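Local coordinates for O-methyltransferase (Bacillus halodurans, PDB 2GPY), which probably transfers a methyl group from S-adenosylmethionine to a hydroxyl oxygen of an acceptor that has not been identified, at residues R57-G62 against E119-Y124; L130-A135 against R141-Y146; P148-R151 against L155-S158; Q189-H194 against A209-R214. All blocks are in the same frame, centred on the assembly; numbering follows the deposited sequence.

Interaction 1 (R57-G62 against E119-Y124); sequences RILEIG and EKLELY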
loop_
_atom_site.group_PDB
_atom_site.type_symbol
_atom_site.label_atom_id
_atom_site.label_comp_id
_atom_site.label_asym_id
_atom_site.label_seq_id
_atom_site.Cartn_x
_atom_site.Cartn_y
_atom_site.Cartn_z
ATOM N N ARG B 57 5.187 7.419 -12.778
ATOM C CA ARG B 57 5.529 6.668 -14.006
ATOM C C ARG B 57 5.248 5.190 -13.745
ATOM O O ARG B 57 5.788 4.611 -12.790
ATOM C CB ARG B 57 7.011 6.852 -14.352
ATOM C CG ARG B 57 7.412 8.292 -14.787
ATOM C CD ARG B 57 8.904 8.381 -15.093
ATOM N NE ARG B 57 9.352 7.343 -16.029
ATOM C CZ ARG B 57 8.997 7.249 -17.311
ATOM N NH1 ARG B 57 8.162 8.129 -17.871
ATOM N NH2 ARG B 57 9.481 6.257 -18.045
ATOM N N ILE B 58 4.395 4.593 -14.573
ATOM C CA ILE B 58 3.971 3.189 -14.405
ATOM C C ILE B 58 4.286 2.442 -15.697
ATOM O O ILE B 58 4.016 2.943 -16.812
ATOM C CB ILE B 58 2.462 3.104 -14.124
ATOM C CG1 ILE B 58 2.129 3.884 -12.838
ATOM C CG2 ILE B 58 1.972 1.603 -14.063
ATOM C CD1 ILE B 58 0.615 4.229 -12.679
ATOM N N LEU B 59 4.885 1.262 -15.557
ATOM C CA LEU B 59 5.095 0.353 -16.692
ATOM C C LEU B 59 4.232 -0.904 -16.500
ATOM O O LEU B 59 4.233 -1.534 -15.435
ATOM C CB LEU B 59 6.571 -0.034 -16.793
ATOM C CG LEU B 59 6.881 -1.122 -17.827
ATOM C CD1 LEU B 59 6.530 -0.669 -19.259
ATOM C CD2 LEU B 59 8.327 -1.529 -17.722
ATOM N N GLU B 60 3.478 -1.257 -17.533
ATOM C CA GLU B 60 2.624 -2.430 -17.484
ATOM C C GLU B 60 2.996 -3.393 -18.591
ATOM O O GLU B 60 3.167 -2.980 -19.734
ATOM C CB GLU B 60 1.153 -2.013 -17.657
ATOM C CG GLU B 60 0.213 -3.148 -18.051
ATOM C CD GLU B 60 -1.212 -2.639 -18.195
ATOM O OE1 GLU B 60 -1.501 -1.935 -19.185
ATOM O OE2 GLU B 60 -2.000 -2.893 -17.254
ATOM N N ILE B 61 3.098 -4.674 -18.256
ATOM C CA ILE B 61 3.366 -5.676 -19.274
ATOM C C ILE B 61 2.082 -6.450 -19.497
ATOM O O ILE B 61 1.624 -7.160 -18.592
ATOM C CB ILE B 61 4.467 -6.657 -18.834
ATOM C CG1 ILE B 61 5.703 -5.901 -18.276
ATOM C CG2 ILE B 61 4.812 -7.642 -19.994
ATOM C CD1 ILE B 61 6.362 -4.891 -19.211
ATOM N N GLY B 62 1.508 -6.314 -20.696
ATOM C CA GLY B 62 0.272 -7.006 -21.026
ATOM C C GLY B 62 -0.921 -6.078 -21.003
ATOM O O GLY B 62 -1.757 -6.154 -20.101
ATOM N N GLU B 119 15.899 -3.606 -24.181
ATOM C CA GLU B 119 16.886 -2.584 -24.540
ATOM C C GLU B 119 16.234 -1.238 -24.880
ATOM O O GLU B 119 16.808 -0.180 -24.611
ATOM C CB GLU B 119 17.787 -3.066 -25.688
ATOM C CG GLU B 119 18.184 -4.549 -25.628
ATOM C CD GLU B 119 19.461 -4.813 -24.837
ATOM O OE1 GLU B 119 19.534 -4.457 -23.633
ATOM O OE2 GLU B 119 20.399 -5.396 -25.430
ATOM N N LYS B 120 15.032 -1.287 -25.454
ATOM C CA LYS B 120 14.236 -0.099 -25.746
ATOM C C LYS B 120 13.792 0.556 -24.435
ATOM O O LYS B 120 13.871 1.773 -24.249
ATOM C CB LYS B 120 12.990 -0.509 -26.540
ATOM C CG LYS B 120 12.139 0.637 -27.047
ATOM C CD LYS B 120 10.831 0.109 -27.614
ATOM C CE LYS B 120 9.946 1.227 -28.146
ATOM N NZ LYS B 120 10.274 1.536 -29.578
ATOM N N LEU B 121 13.320 -0.270 -23.520
ATOM C CA LEU B 121 12.780 0.249 -22.277
ATOM C C LEU B 121 13.834 0.753 -21.303
ATOM O O LEU B 121 13.558 1.652 -20.511
ATOM C CB LEU B 121 11.809 -0.760 -21.672
ATOM C CG LEU B 121 10.505 -0.391 -22.401
ATOM C CD1 LEU B 121 9.901 -1.504 -23.256
ATOM C CD2 LEU B 121 9.518 0.248 -21.446
ATOM N N GLU B 122 15.039 0.201 -21.381
ATOM C CA GLU B 122 16.161 0.699 -20.596
ATOM C C GLU B 122 16.390 2.183 -20.837
ATOM O O GLU B 122 16.872 2.885 -19.951
ATOM C CB GLU B 122 17.436 -0.084 -20.917
ATOM C CG GLU B 122 17.636 -1.321 -20.060
ATOM C CD GLU B 122 18.322 -2.454 -20.806
ATOM O OE1 GLU B 122 19.281 -2.185 -21.559
ATOM O OE2 GLU B 122 17.898 -3.619 -20.639
ATOM N N LEU B 123 16.038 2.649 -22.033
ATOM C CA LEU B 123 16.234 4.049 -22.427
ATOM C C LEU B 123 15.343 5.002 -21.627
ATOM O O LEU B 123 15.708 6.156 -21.416
ATOM C CB LEU B 123 16.000 4.250 -23.942
ATOM C CG LEU B 123 16.839 3.542 -25.032
ATOM C CD1 LEU B 123 16.512 4.092 -26.430
ATOM C CD2 LEU B 123 18.344 3.623 -24.782
ATOM N N TYR B 124 14.186 4.510 -21.171
ATOM C CA TYR B 124 13.224 5.329 -20.447
ATOM C C TYR B 124 13.700 5.618 -19.024
ATOM O O TYR B 124 14.473 4.849 -18.458
ATOM C CB TYR B 124 11.860 4.613 -20.360
ATOM C CG TYR B 124 11.042 4.560 -21.645
ATOM C CD1 TYR B 124 11.543 3.944 -22.794
ATOM C CD2 TYR B 124 9.742 5.084 -21.692
ATOM C CE1 TYR B 124 10.791 3.881 -23.970
ATOM C CE2 TYR B 124 8.977 5.021 -22.864
ATOM C CZ TYR B 124 9.504 4.417 -23.989
ATOM O OH TYR B 124 8.769 4.352 -25.146
#
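Leu59 and Arg57 belong to the first strand of the Rossmann-like methyltransferase sheet and reach across to Leu121, on the short helix that begins at 118, and Tyr124, in the loop beyond it. Arg57 and Leu59 both point toward 119-124, whereas Ile58 and Glu60 serve the other face of the sheet, where helix 67-75 lies. Leu59 makes the apolar half of the contact: its CD1 meets Leu121 CD2 at 3.8 Å, methyl against methyl, as suits two branched residues in a buried place. With CG anti to the backbone N (chi1 172°), the Leu59 branch reaches outward to that methyl. Arg57 makes the other half. A bend at chi3 (51°) turns its guanidinium so that NH2 comes to the edge of the Tyr124 ring, 3.7 Å from Tyr124 CB and 3.8 Å from Tyr124 CD2. The two planes are nearly coplanar, 29° apart, so this is contact at the rim and not a stack. The charge is met by backbone oxygens just beyond: NE hydrogen-bonds to Leu126 O and NH2 to Pro125 O, holding the group in place, while Tyr124 OH hydrogen-bonds to Glu108. A long arginine thus ties the start of the strand to the loop after helix 118-122. At its other end the strand runs into Gly62, whose positive phi belongs to the glycine-containing turn after the first strand, typical of class I methyltransferases.

Interaction 2 (L130-A135 against R141-Y146); sequences LFIDAA and RFFDMY. With ZN (zinc ion), chain J.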
loop_
_atom_site.group_PDB
_atom_site.type_symbol
_atom_site.label_atom_id
_atom_site.label_comp_id
_atom_site.label_asym_id
_atom_site.label_seq_id
_atom_site.Cartn_x
_atom_site.Cartn_y
_atom_site.Cartn_z
ATOM N N LEU B 130 5.857 -1.234 -11.588
ATOM C CA LEU B 130 5.789 -2.212 -12.655
ATOM C C LEU B 130 4.593 -3.097 -12.358
ATOM O O LEU B 130 4.469 -3.602 -11.246
ATOM C CB LEU B 130 7.080 -3.084 -12.649
ATOM C CG LEU B 130 7.062 -4.316 -13.559
ATOM C CD1 LEU B 130 6.860 -3.898 -15.089
ATOM C CD2 LEU B 130 8.317 -5.214 -13.406
ATOM N N PHE B 131 3.714 -3.288 -13.331
ATOM C CA PHE B 131 2.497 -4.068 -13.114
ATOM C C PHE B 131 2.546 -5.273 -14.044
ATOM O O PHE B 131 2.573 -5.106 -15.265
ATOM C CB PHE B 131 1.268 -3.165 -13.428
ATOM C CG PHE B 131 -0.075 -3.812 -13.171
ATOM C CD1 PHE B 131 -0.229 -4.821 -12.231
ATOM C CD2 PHE B 131 -1.208 -3.367 -13.851
ATOM C CE1 PHE B 131 -1.502 -5.412 -11.994
ATOM C CE2 PHE B 131 -2.487 -3.971 -13.634
ATOM C CZ PHE B 131 -2.618 -4.987 -12.711
ATOM N N ILE B 132 2.571 -6.477 -13.459
ATOM C CA ILE B 132 2.610 -7.718 -14.210
ATOM C C ILE B 132 1.585 -8.707 -13.656
ATOM O O ILE B 132 0.977 -8.473 -12.617
ATOM C CB ILE B 132 4.023 -8.344 -14.213
ATOM C CG1 ILE B 132 4.525 -8.560 -12.777
ATOM C CG2 ILE B 132 5.008 -7.453 -15.000
ATOM C CD1 ILE B 132 5.964 -9.149 -12.690
ATOM N N ASP B 133 1.426 -9.824 -14.348
ATOM C CA ASP B 133 0.309 -10.718 -14.108
ATOM C C ASP B 133 0.847 -12.128 -13.959
ATOM O O ASP B 133 1.371 -12.717 -14.926
ATOM C CB ASP B 133 -0.688 -10.639 -15.277
ATOM C CG ASP B 133 -1.963 -11.453 -15.034
ATOM O OD1 ASP B 133 -1.972 -12.381 -14.191
ATOM O OD2 ASP B 133 -2.975 -11.133 -15.691
ATOM N N ALA B 134 0.718 -12.670 -12.747
ATOM C CA ALA B 134 1.171 -14.034 -12.466
ATOM C C ALA B 134 0.399 -15.093 -13.256
ATOM O O ALA B 134 0.794 -16.268 -13.258
ATOM C CB ALA B 134 1.102 -14.323 -10.977
ATOM N N ALA B 135 -0.691 -14.684 -13.906
ATOM C CA ALA B 135 -1.537 -15.600 -14.695
ATOM C C ALA B 135 -1.243 -15.554 -16.198
ATOM O O ALA B 135 -1.747 -16.394 -16.967
ATOM C CB ALA B 135 -3.016 -15.314 -14.444
ATOM N N ARG B 141 10.151 -14.345 -16.129
ATOM C CA ARG B 141 11.084 -13.687 -17.043
ATOM C C ARG B 141 10.795 -12.193 -17.090
ATOM O O ARG B 141 11.727 -11.393 -17.096
ATOM C CB ARG B 141 11.034 -14.290 -18.459
ATOM C CG ARG B 141 11.556 -15.717 -18.528
ATOM C CD ARG B 141 11.722 -16.125 -19.969
ATOM N NE ARG B 141 13.107 -15.948 -20.404
ATOM C CZ ARG B 141 13.509 -16.021 -21.671
ATOM N NH1 ARG B 141 12.629 -16.237 -22.650
ATOM N NH2 ARG B 141 14.795 -15.864 -21.963
ATOM N N PHE B 142 9.507 -11.817 -17.075
ATOM C CA PHE B 142 9.140 -10.403 -17.043
ATOM C C PHE B 142 9.622 -9.720 -15.769
ATOM O O PHE B 142 10.110 -8.573 -15.802
ATOM C CB PHE B 142 7.621 -10.200 -17.132
ATOM C CG PHE B 142 7.029 -10.580 -18.453
ATOM C CD1 PHE B 142 7.793 -10.537 -19.618
ATOM C CD2 PHE B 142 5.693 -10.962 -18.529
ATOM C CE1 PHE B 142 7.231 -10.879 -20.849
ATOM C CE2 PHE B 142 5.125 -11.329 -19.770
ATOM C CZ PHE B 142 5.893 -11.275 -20.914
ATOM N N PHE B 143 9.447 -10.413 -14.646
ATOM C CA PHE B 143 9.928 -9.908 -13.364
ATOM C C PHE B 143 11.440 -9.637 -13.426
ATOM O O PHE B 143 11.880 -8.536 -13.115
ATOM C CB PHE B 143 9.596 -10.863 -12.208
ATOM C CG PHE B 143 9.924 -10.296 -10.832
ATOM C CD1 PHE B 143 11.219 -10.320 -10.326
ATOM C CD2 PHE B 143 8.940 -9.714 -10.069
ATOM C CE1 PHE B 143 11.511 -9.777 -9.057
ATOM C CE2 PHE B 143 9.214 -9.164 -8.809
ATOM C CZ PHE B 143 10.506 -9.220 -8.291
ATOM N N ASP B 144 12.220 -10.634 -13.838
ATOM C CA ASP B 144 13.685 -10.498 -13.846
ATOM C C ASP B 144 14.159 -9.379 -14.779
ATOM O O ASP B 144 15.104 -8.645 -14.465
ATOM C CB ASP B 144 14.332 -11.833 -14.231
ATOM C CG ASP B 144 14.391 -12.809 -13.057
ATOM O OD1 ASP B 144 14.041 -12.404 -11.930
ATOM O OD2 ASP B 144 14.782 -13.975 -13.240
HETATM N N MSE B 145 13.500 -9.276 -15.924
HETATM C CA MSE B 145 13.877 -8.348 -16.988
HETATM C C MSE B 145 13.559 -6.890 -16.675
HETATM O O MSE B 145 14.343 -6.000 -17.010
HETATM C CB MSE B 145 13.189 -8.725 -18.305
HETATM C CG MSE B 145 13.416 -7.707 -19.401
HETATM SE SE MSE B 145 13.177 -8.409 -21.196
HETATM C CE MSE B 145 14.559 -9.806 -21.154
ATOM N N TYR B 146 12.393 -6.658 -16.065
ATOM C CA TYR B 146 11.873 -5.309 -15.852
ATOM C C TYR B 146 12.009 -4.773 -14.433
ATOM O O TYR B 146 11.859 -3.585 -14.205
ATOM C CB TYR B 146 10.414 -5.223 -16.337
ATOM C CG TYR B 146 10.384 -5.249 -17.848
ATOM C CD1 TYR B 146 10.746 -4.127 -18.567
ATOM C CD2 TYR B 146 10.083 -6.421 -18.551
ATOM C CE1 TYR B 146 10.774 -4.141 -19.970
ATOM C CE2 TYR B 146 10.105 -6.448 -19.957
ATOM C CZ TYR B 146 10.466 -5.296 -20.651
ATOM O OH TYR B 146 10.491 -5.269 -22.033
HETATM ZN ZN ZN J . 14.973 -13.073 -10.205
HETATM O O HOH W 1 14.128 -14.978 -10.150
#
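Ile132, on the fourth strand of the Rossmann-like sheet, packs against Phe142 and Phe143 of the helix that follows it in a beta-alpha unit. Strand 130-133 and helix 141-146 run nearly antiparallel, at 165°, with their axes 9.5 Å apart at closest approach. Starting at CB, which points toward the helix, the Ile132 side chain divides. CG2 lies 4.3 Å from Phe142 CB. The other branch, CG1, sits between the backbone N and the carbonyl carbon (chi1 56°) and carries CD1 outward to the edge of the Phe143 ring, 4.0 Å from Phe143 CD2 and just as near that residue's CB. A beta-branched residue suits this place because its two arms touch successive helix residues. Two residues earlier on the strand, Leu130 CD2 presses on Tyr146 CB at 3.6 Å, the two side chains crossing at about a right angle; the tyrosine hydroxyl lies farther off, bonded to Ala114 O. Phe143 also meets Trp190 and Tyr197 edge-to-face, extending the apolar layer toward the far strands.

Where the strand ends, Asp133 OD1 accepts from Ala135 N at 2.7 Å in an Asx turn, the donor standing 38° out of the carboxylate plane, and the same oxygen is held by Asn160 ND2. Asp144, which does not touch the strand, binds zinc through OD1 at 2.1 Å, while its OD2 accepts a weak bond from the zinc-bound water at 3.3 Å.

Interaction 3 (P148-R151 against L155-S158); sequences PMVR and LILS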
loop_
_atom_site.group_PDB
_atom_site.type_symbol
_atom_site.label_atom_id
_atom_site.label_comp_id
_atom_site.label_asym_id
_atom_site.label_seq_id
_atom_site.Cartn_x
_atom_site.Cartn_y
_atom_site.Cartn_z
ATOM N N PRO B 148 14.775 -4.327 -12.788
ATOM C CA PRO B 148 15.854 -3.341 -12.661
ATOM C C PRO B 148 15.467 -1.961 -13.192
ATOM O O PRO B 148 16.187 -0.987 -12.976
ATOM C CB PRO B 148 16.987 -3.938 -13.519
ATOM C CG PRO B 148 16.592 -5.351 -13.752
ATOM C CD PRO B 148 15.117 -5.333 -13.813
HETATM N N MSE B 149 14.324 -1.882 -13.860
HETATM C CA MSE B 149 13.833 -0.624 -14.382
HETATM C C MSE B 149 12.854 0.101 -13.422
HETATM O O MSE B 149 12.329 1.176 -13.727
HETATM C CB MSE B 149 13.257 -0.884 -15.758
HETATM C CG MSE B 149 14.295 -1.641 -16.645
HETATM SE SE MSE B 149 13.661 -1.386 -18.380
HETATM C CE MSE B 149 14.467 -3.017 -19.246
ATOM N N VAL B 150 12.657 -0.490 -12.253
ATOM C CA VAL B 150 11.893 0.136 -11.174
ATOM C C VAL B 150 12.869 0.832 -10.181
ATOM O O VAL B 150 13.898 0.264 -9.810
ATOM C CB VAL B 150 11.086 -0.937 -10.419
ATOM C CG1 VAL B 150 10.361 -0.349 -9.173
ATOM C CG2 VAL B 150 10.073 -1.652 -11.392
ATOM N N ARG B 151 12.540 2.043 -9.748
ATOM C CA ARG B 151 13.392 2.792 -8.794
ATOM C C ARG B 151 13.380 2.116 -7.419
ATOM O O ARG B 151 12.430 1.433 -7.097
ATOM C CB ARG B 151 12.908 4.238 -8.648
ATOM C CG ARG B 151 11.512 4.368 -8.110
ATOM C CD ARG B 151 11.277 5.680 -7.374
ATOM N NE ARG B 151 9.893 5.754 -6.880
ATOM C CZ ARG B 151 9.544 5.612 -5.606
ATOM N NH1 ARG B 151 10.477 5.397 -4.673
ATOM N NH2 ARG B 151 8.266 5.701 -5.262
ATOM N N LEU B 155 7.496 -0.059 -6.716
ATOM C CA LEU B 155 6.643 -1.220 -6.499
ATOM C C LEU B 155 6.586 -2.096 -7.724
ATOM O O LEU B 155 6.436 -1.611 -8.838
ATOM C CB LEU B 155 5.200 -0.779 -6.230
ATOM C CG LEU B 155 5.054 0.241 -5.098
ATOM C CD1 LEU B 155 3.598 0.743 -4.948
ATOM C CD2 LEU B 155 5.579 -0.337 -3.769
ATOM N N ILE B 156 6.609 -3.392 -7.490
ATOM C CA ILE B 156 6.171 -4.343 -8.492
ATOM C C ILE B 156 4.871 -4.959 -7.980
ATOM O O ILE B 156 4.820 -5.521 -6.879
ATOM C CB ILE B 156 7.237 -5.417 -8.788
ATOM C CG1 ILE B 156 8.509 -4.720 -9.280
ATOM C CG2 ILE B 156 6.702 -6.369 -9.908
ATOM C CD1 ILE B 156 9.672 -5.610 -9.447
ATOM N N LEU B 157 3.816 -4.809 -8.773
ATOM C CA LEU B 157 2.500 -5.335 -8.409
ATOM C C LEU B 157 2.210 -6.540 -9.288
ATOM O O LEU B 157 2.306 -6.452 -10.531
ATOM C CB LEU B 157 1.426 -4.264 -8.636
ATOM C CG LEU B 157 1.689 -2.923 -7.969
ATOM C CD1 LEU B 157 0.652 -1.904 -8.484
ATOM C CD2 LEU B 157 1.662 -3.071 -6.472
ATOM N N SER B 158 1.890 -7.675 -8.668
ATOM C CA SER B 158 1.563 -8.875 -9.447
ATOM C C SER B 158 0.093 -9.259 -9.225
ATOM O O SER B 158 -0.303 -9.534 -8.097
ATOM C CB SER B 158 2.441 -10.048 -9.032
ATOM O OG SER B 158 3.833 -9.773 -9.126
#
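Between Val150 and the pair Leu155 and Ile156 no ring or other flat side chain takes part; the flat group is the peptide joining Leu155 to Ile156, and Val150 CG1 stands above its plane, past the rim on the side of Leu155 CA and O. That methyl is 4.1 Å from Leu155 O and 3.8 Å from Leu155 N, which belongs to the preceding peptide. The edges of the 155-156 peptide are taken up within the sheet: Leu155 O pairs with the backbone of Leu130, and Ile156 N with that of Ser211. Val150 CG2 turns instead to a side chain, meeting Ile156 CG1 at 4.0 Å. Because chi1 of Val150 (174°) sets CG1 trans to its own amide nitrogen, one methyl covers backbone while the other packs on isoleucine, a division of labour that a compact beta-branched residue can manage.

The fifth strand of the Rossmann-like methyltransferase sheet enters here, after a tight return from the short strand 150-151. The two segments share no hydrogen bond, although their nearest CA atoms, those of Val150 and Leu155, are 7.2 Å apart. Leu130 lies against both Val150 and Ile156, completing an apolar cluster. Leu155 contributes mainly its backbone, for its CB points away from Val150, and its side chain packs on Ile212 and on Met52 of the second subunit.

Interaction 4 (Q189-H194 against A209-R214); sequences QWLLEH and AISIKR. With ZN (zinc ion), chain J.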
loop_
_atom_site.group_PDB
_atom_site.type_symbol
_atom_site.label_atom_id
_atom_site.label_comp_id
_atom_site.label_asym_id
_atom_site.label_seq_id
_atom_site.Cartn_x
_atom_site.Cartn_y
_atom_site.Cartn_z
ATOM N N GLN B 189 6.761 -19.048 -3.831
ATOM C CA GLN B 189 7.979 -19.013 -3.023
ATOM C C GLN B 189 9.093 -18.161 -3.640
ATOM O O GLN B 189 9.725 -17.394 -2.912
ATOM C CB GLN B 189 8.472 -20.403 -2.604
ATOM C CG GLN B 189 7.887 -20.866 -1.247
ATOM C CD GLN B 189 7.816 -19.744 -0.184
ATOM O OE1 GLN B 189 6.730 -19.288 0.177
ATOM N NE2 GLN B 189 8.974 -19.301 0.299
ATOM N N TRP B 190 9.265 -18.226 -4.992
ATOM C CA TRP B 190 10.435 -17.541 -5.573
ATOM C C TRP B 190 10.250 -16.051 -5.409
ATOM O O TRP B 190 11.202 -15.322 -5.158
ATOM C CB TRP B 190 10.664 -17.910 -7.056
ATOM C CG TRP B 190 9.681 -17.292 -7.999
ATOM C CD1 TRP B 190 8.577 -17.886 -8.538
ATOM C CD2 TRP B 190 9.695 -15.936 -8.504
ATOM N NE1 TRP B 190 7.897 -16.983 -9.346
ATOM C CE2 TRP B 190 8.565 -15.786 -9.340
ATOM C CE3 TRP B 190 10.553 -14.841 -8.332
ATOM C CZ2 TRP B 190 8.271 -14.583 -9.996
ATOM C CZ3 TRP B 190 10.254 -13.643 -8.990
ATOM C CH2 TRP B 190 9.123 -13.531 -9.808
ATOM N N LEU B 191 9.006 -15.604 -5.527
ATOM C CA LEU B 191 8.715 -14.197 -5.408
ATOM C C LEU B 191 8.946 -13.756 -3.968
ATOM O O LEU B 191 9.578 -12.730 -3.714
ATOM C CB LEU B 191 7.262 -13.921 -5.815
ATOM C CG LEU B 191 6.875 -12.456 -5.674
ATOM C CD1 LEU B 191 7.800 -11.553 -6.521
ATOM C CD2 LEU B 191 5.409 -12.287 -6.080
ATOM N N LEU B 192 8.447 -14.556 -3.027
ATOM C CA LEU B 192 8.468 -14.166 -1.619
ATOM C C LEU B 192 9.874 -14.098 -1.003
ATOM O O LEU B 192 10.070 -13.387 -0.004
ATOM C CB LEU B 192 7.534 -15.067 -0.810
ATOM C CG LEU B 192 6.069 -14.910 -1.248
ATOM C CD1 LEU B 192 5.174 -16.032 -0.722
ATOM C CD2 LEU B 192 5.519 -13.543 -0.883
ATOM N N GLU B 193 10.841 -14.813 -1.588
ATOM C CA GLU B 193 12.213 -14.855 -1.049
ATOM C C GLU B 193 13.290 -14.217 -1.946
ATOM O O GLU B 193 14.496 -14.307 -1.666
ATOM C CB GLU B 193 12.602 -16.278 -0.619
ATOM C CG GLU B 193 12.570 -17.350 -1.693
ATOM C CD GLU B 193 13.000 -18.716 -1.145
ATOM O OE1 GLU B 193 12.814 -18.977 0.074
ATOM O OE2 GLU B 193 13.538 -19.537 -1.926
ATOM N N HIS B 194 12.836 -13.556 -3.009
ATOM C CA HIS B 194 13.689 -12.764 -3.886
ATOM C C HIS B 194 14.287 -11.600 -3.094
ATOM O O HIS B 194 13.539 -10.773 -2.539
ATOM C CB HIS B 194 12.837 -12.163 -5.004
ATOM C CG HIS B 194 13.520 -12.150 -6.327
ATOM N ND1 HIS B 194 14.473 -11.209 -6.663
ATOM C CD2 HIS B 194 13.418 -12.985 -7.388
ATOM C CE1 HIS B 194 14.915 -11.458 -7.882
ATOM N NE2 HIS B 194 14.298 -12.533 -8.341
ATOM N N ALA B 209 0.241 -9.372 -5.220
ATOM C CA ALA B 209 1.504 -9.277 -4.483
ATOM C C ALA B 209 2.042 -7.878 -4.680
ATOM O O ALA B 209 1.997 -7.334 -5.802
ATOM C CB ALA B 209 2.485 -10.283 -4.994
ATOM N N ILE B 210 2.497 -7.272 -3.595
ATOM C CA ILE B 210 3.105 -5.938 -3.652
ATOM C C ILE B 210 4.536 -6.093 -3.192
ATOM O O ILE B 210 4.804 -6.369 -2.019
ATOM C CB ILE B 210 2.372 -4.952 -2.758
ATOM C CG1 ILE B 210 0.900 -4.878 -3.196
ATOM C CG2 ILE B 210 2.991 -3.569 -2.862
ATOM C CD1 ILE B 210 0.023 -4.889 -2.029
ATOM N N SER B 211 5.450 -5.976 -4.143
ATOM C CA SER B 211 6.871 -6.102 -3.849
ATOM C C SER B 211 7.470 -4.714 -3.809
ATOM O O SER B 211 7.415 -3.984 -4.796
ATOM C CB SER B 211 7.564 -6.940 -4.945
ATOM O OG SER B 211 6.912 -8.189 -5.100
ATOM N N ILE B 212 8.024 -4.328 -2.664
ATOM C CA ILE B 212 8.617 -3.017 -2.543
ATOM C C ILE B 212 10.140 -3.114 -2.690
ATOM O O ILE B 212 10.810 -3.805 -1.925
ATOM C CB ILE B 212 8.282 -2.362 -1.174
ATOM C CG1 ILE B 212 6.766 -2.478 -0.887
ATOM C CG2 ILE B 212 8.751 -0.897 -1.151
ATOM C CD1 ILE B 212 6.359 -1.787 0.459
ATOM N N LYS B 213 10.667 -2.380 -3.656
ATOM C CA LYS B 213 12.080 -2.497 -4.003
ATOM C C LYS B 213 12.943 -1.874 -2.925
ATOM O O LYS B 213 12.749 -0.712 -2.536
ATOM C CB LYS B 213 12.362 -1.877 -5.371
ATOM C CG LYS B 213 13.780 -2.176 -5.868
ATOM C CD LYS B 213 13.915 -1.902 -7.336
ATOM C CE LYS B 213 15.211 -2.517 -7.853
ATOM N NZ LYS B 213 15.388 -2.182 -9.291
ATOM N N ARG B 214 13.894 -2.679 -2.432
ATOM C CA ARG B 214 14.807 -2.256 -1.377
ATOM C C ARG B 214 15.860 -1.321 -1.942
ATOM O O ARG B 214 16.122 -1.324 -3.154
ATOM C CB ARG B 214 15.480 -3.460 -0.706
ATOM C CG ARG B 214 14.536 -4.310 0.121
ATOM C CD ARG B 214 15.286 -5.255 1.047
ATOM N NE ARG B 214 14.344 -5.942 1.927
ATOM C CZ ARG B 214 13.809 -7.136 1.675
ATOM N NH1 ARG B 214 14.148 -7.799 0.578
ATOM N NH2 ARG B 214 12.948 -7.678 2.534
HETATM ZN ZN ZN J . 14.973 -13.073 -10.205
HETATM O O HOH W 1 14.128 -14.978 -10.150
#
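Helix 189-193 lies over strand 209-213, their nearest CA atoms, those of Leu191 and Ser211, 8.4 Å apart; no hydrogen bond joins the two. That spacing leaves room for one layer of side chains, and Leu191 provides most of it. Its fork swings opposite its own N (chi1 178°), carrying both methyls to the strand. CD2 meets Ala209 CB at 3.7 Å, while CD1 lies 3.8 Å from Ser211 OG, so the leucine spans two residues that face the same side of the strand. Small residues suit both places, since a branched leucine must fit close against the sheet. Ser211 OG is polar in a buried setting, but it is hydrogen-bonded to Thr199 OG1 on the neighbouring strand. On the other face of this antiparallel seventh strand of the methyltransferase sheet, Ile210 and Ile212 turn to the second subunit, where His48 NE2 of that chain bonds to Ile210 O.

At the other end of the contact, Arg214 NH1 approaches His194 O only to 4.4 Å, at the edge of the guanidinium and not as a bond; its own partner there is Pro195 O, held weakly. His194 NE2 binds zinc at 2.1 Å, sharing the ion with Asp144. The contact is therefore held by apolar touch at Leu191, while metal coordination ties the loop residue His194 to helix 139-146.

In the fold
The four contacts follow one another along the chain and all reach the same seven-stranded sheet of order 3-2-1-4-5-7-6, the hallmark of class I methyltransferases. Interactions 1 to 4 use its neighbouring strands 57-61, 127-133, 154-159 and 208-213 in turn, joined by backbone hydrogen bonds. Centres of adjacent contacts are 9 to 11 Å apart; those of interactions 1 and 4, about 20 Å apart, do not touch. Met149 of interaction 3 also packs on helix 118-122. Interactions 2 and 4 share a zinc ion and meet through Phe143, so their helical segments adjoin on the same face of the sheet. This is consistent with a fold that binds S-adenosylmethionine at the ends of its first strands, as in relatives.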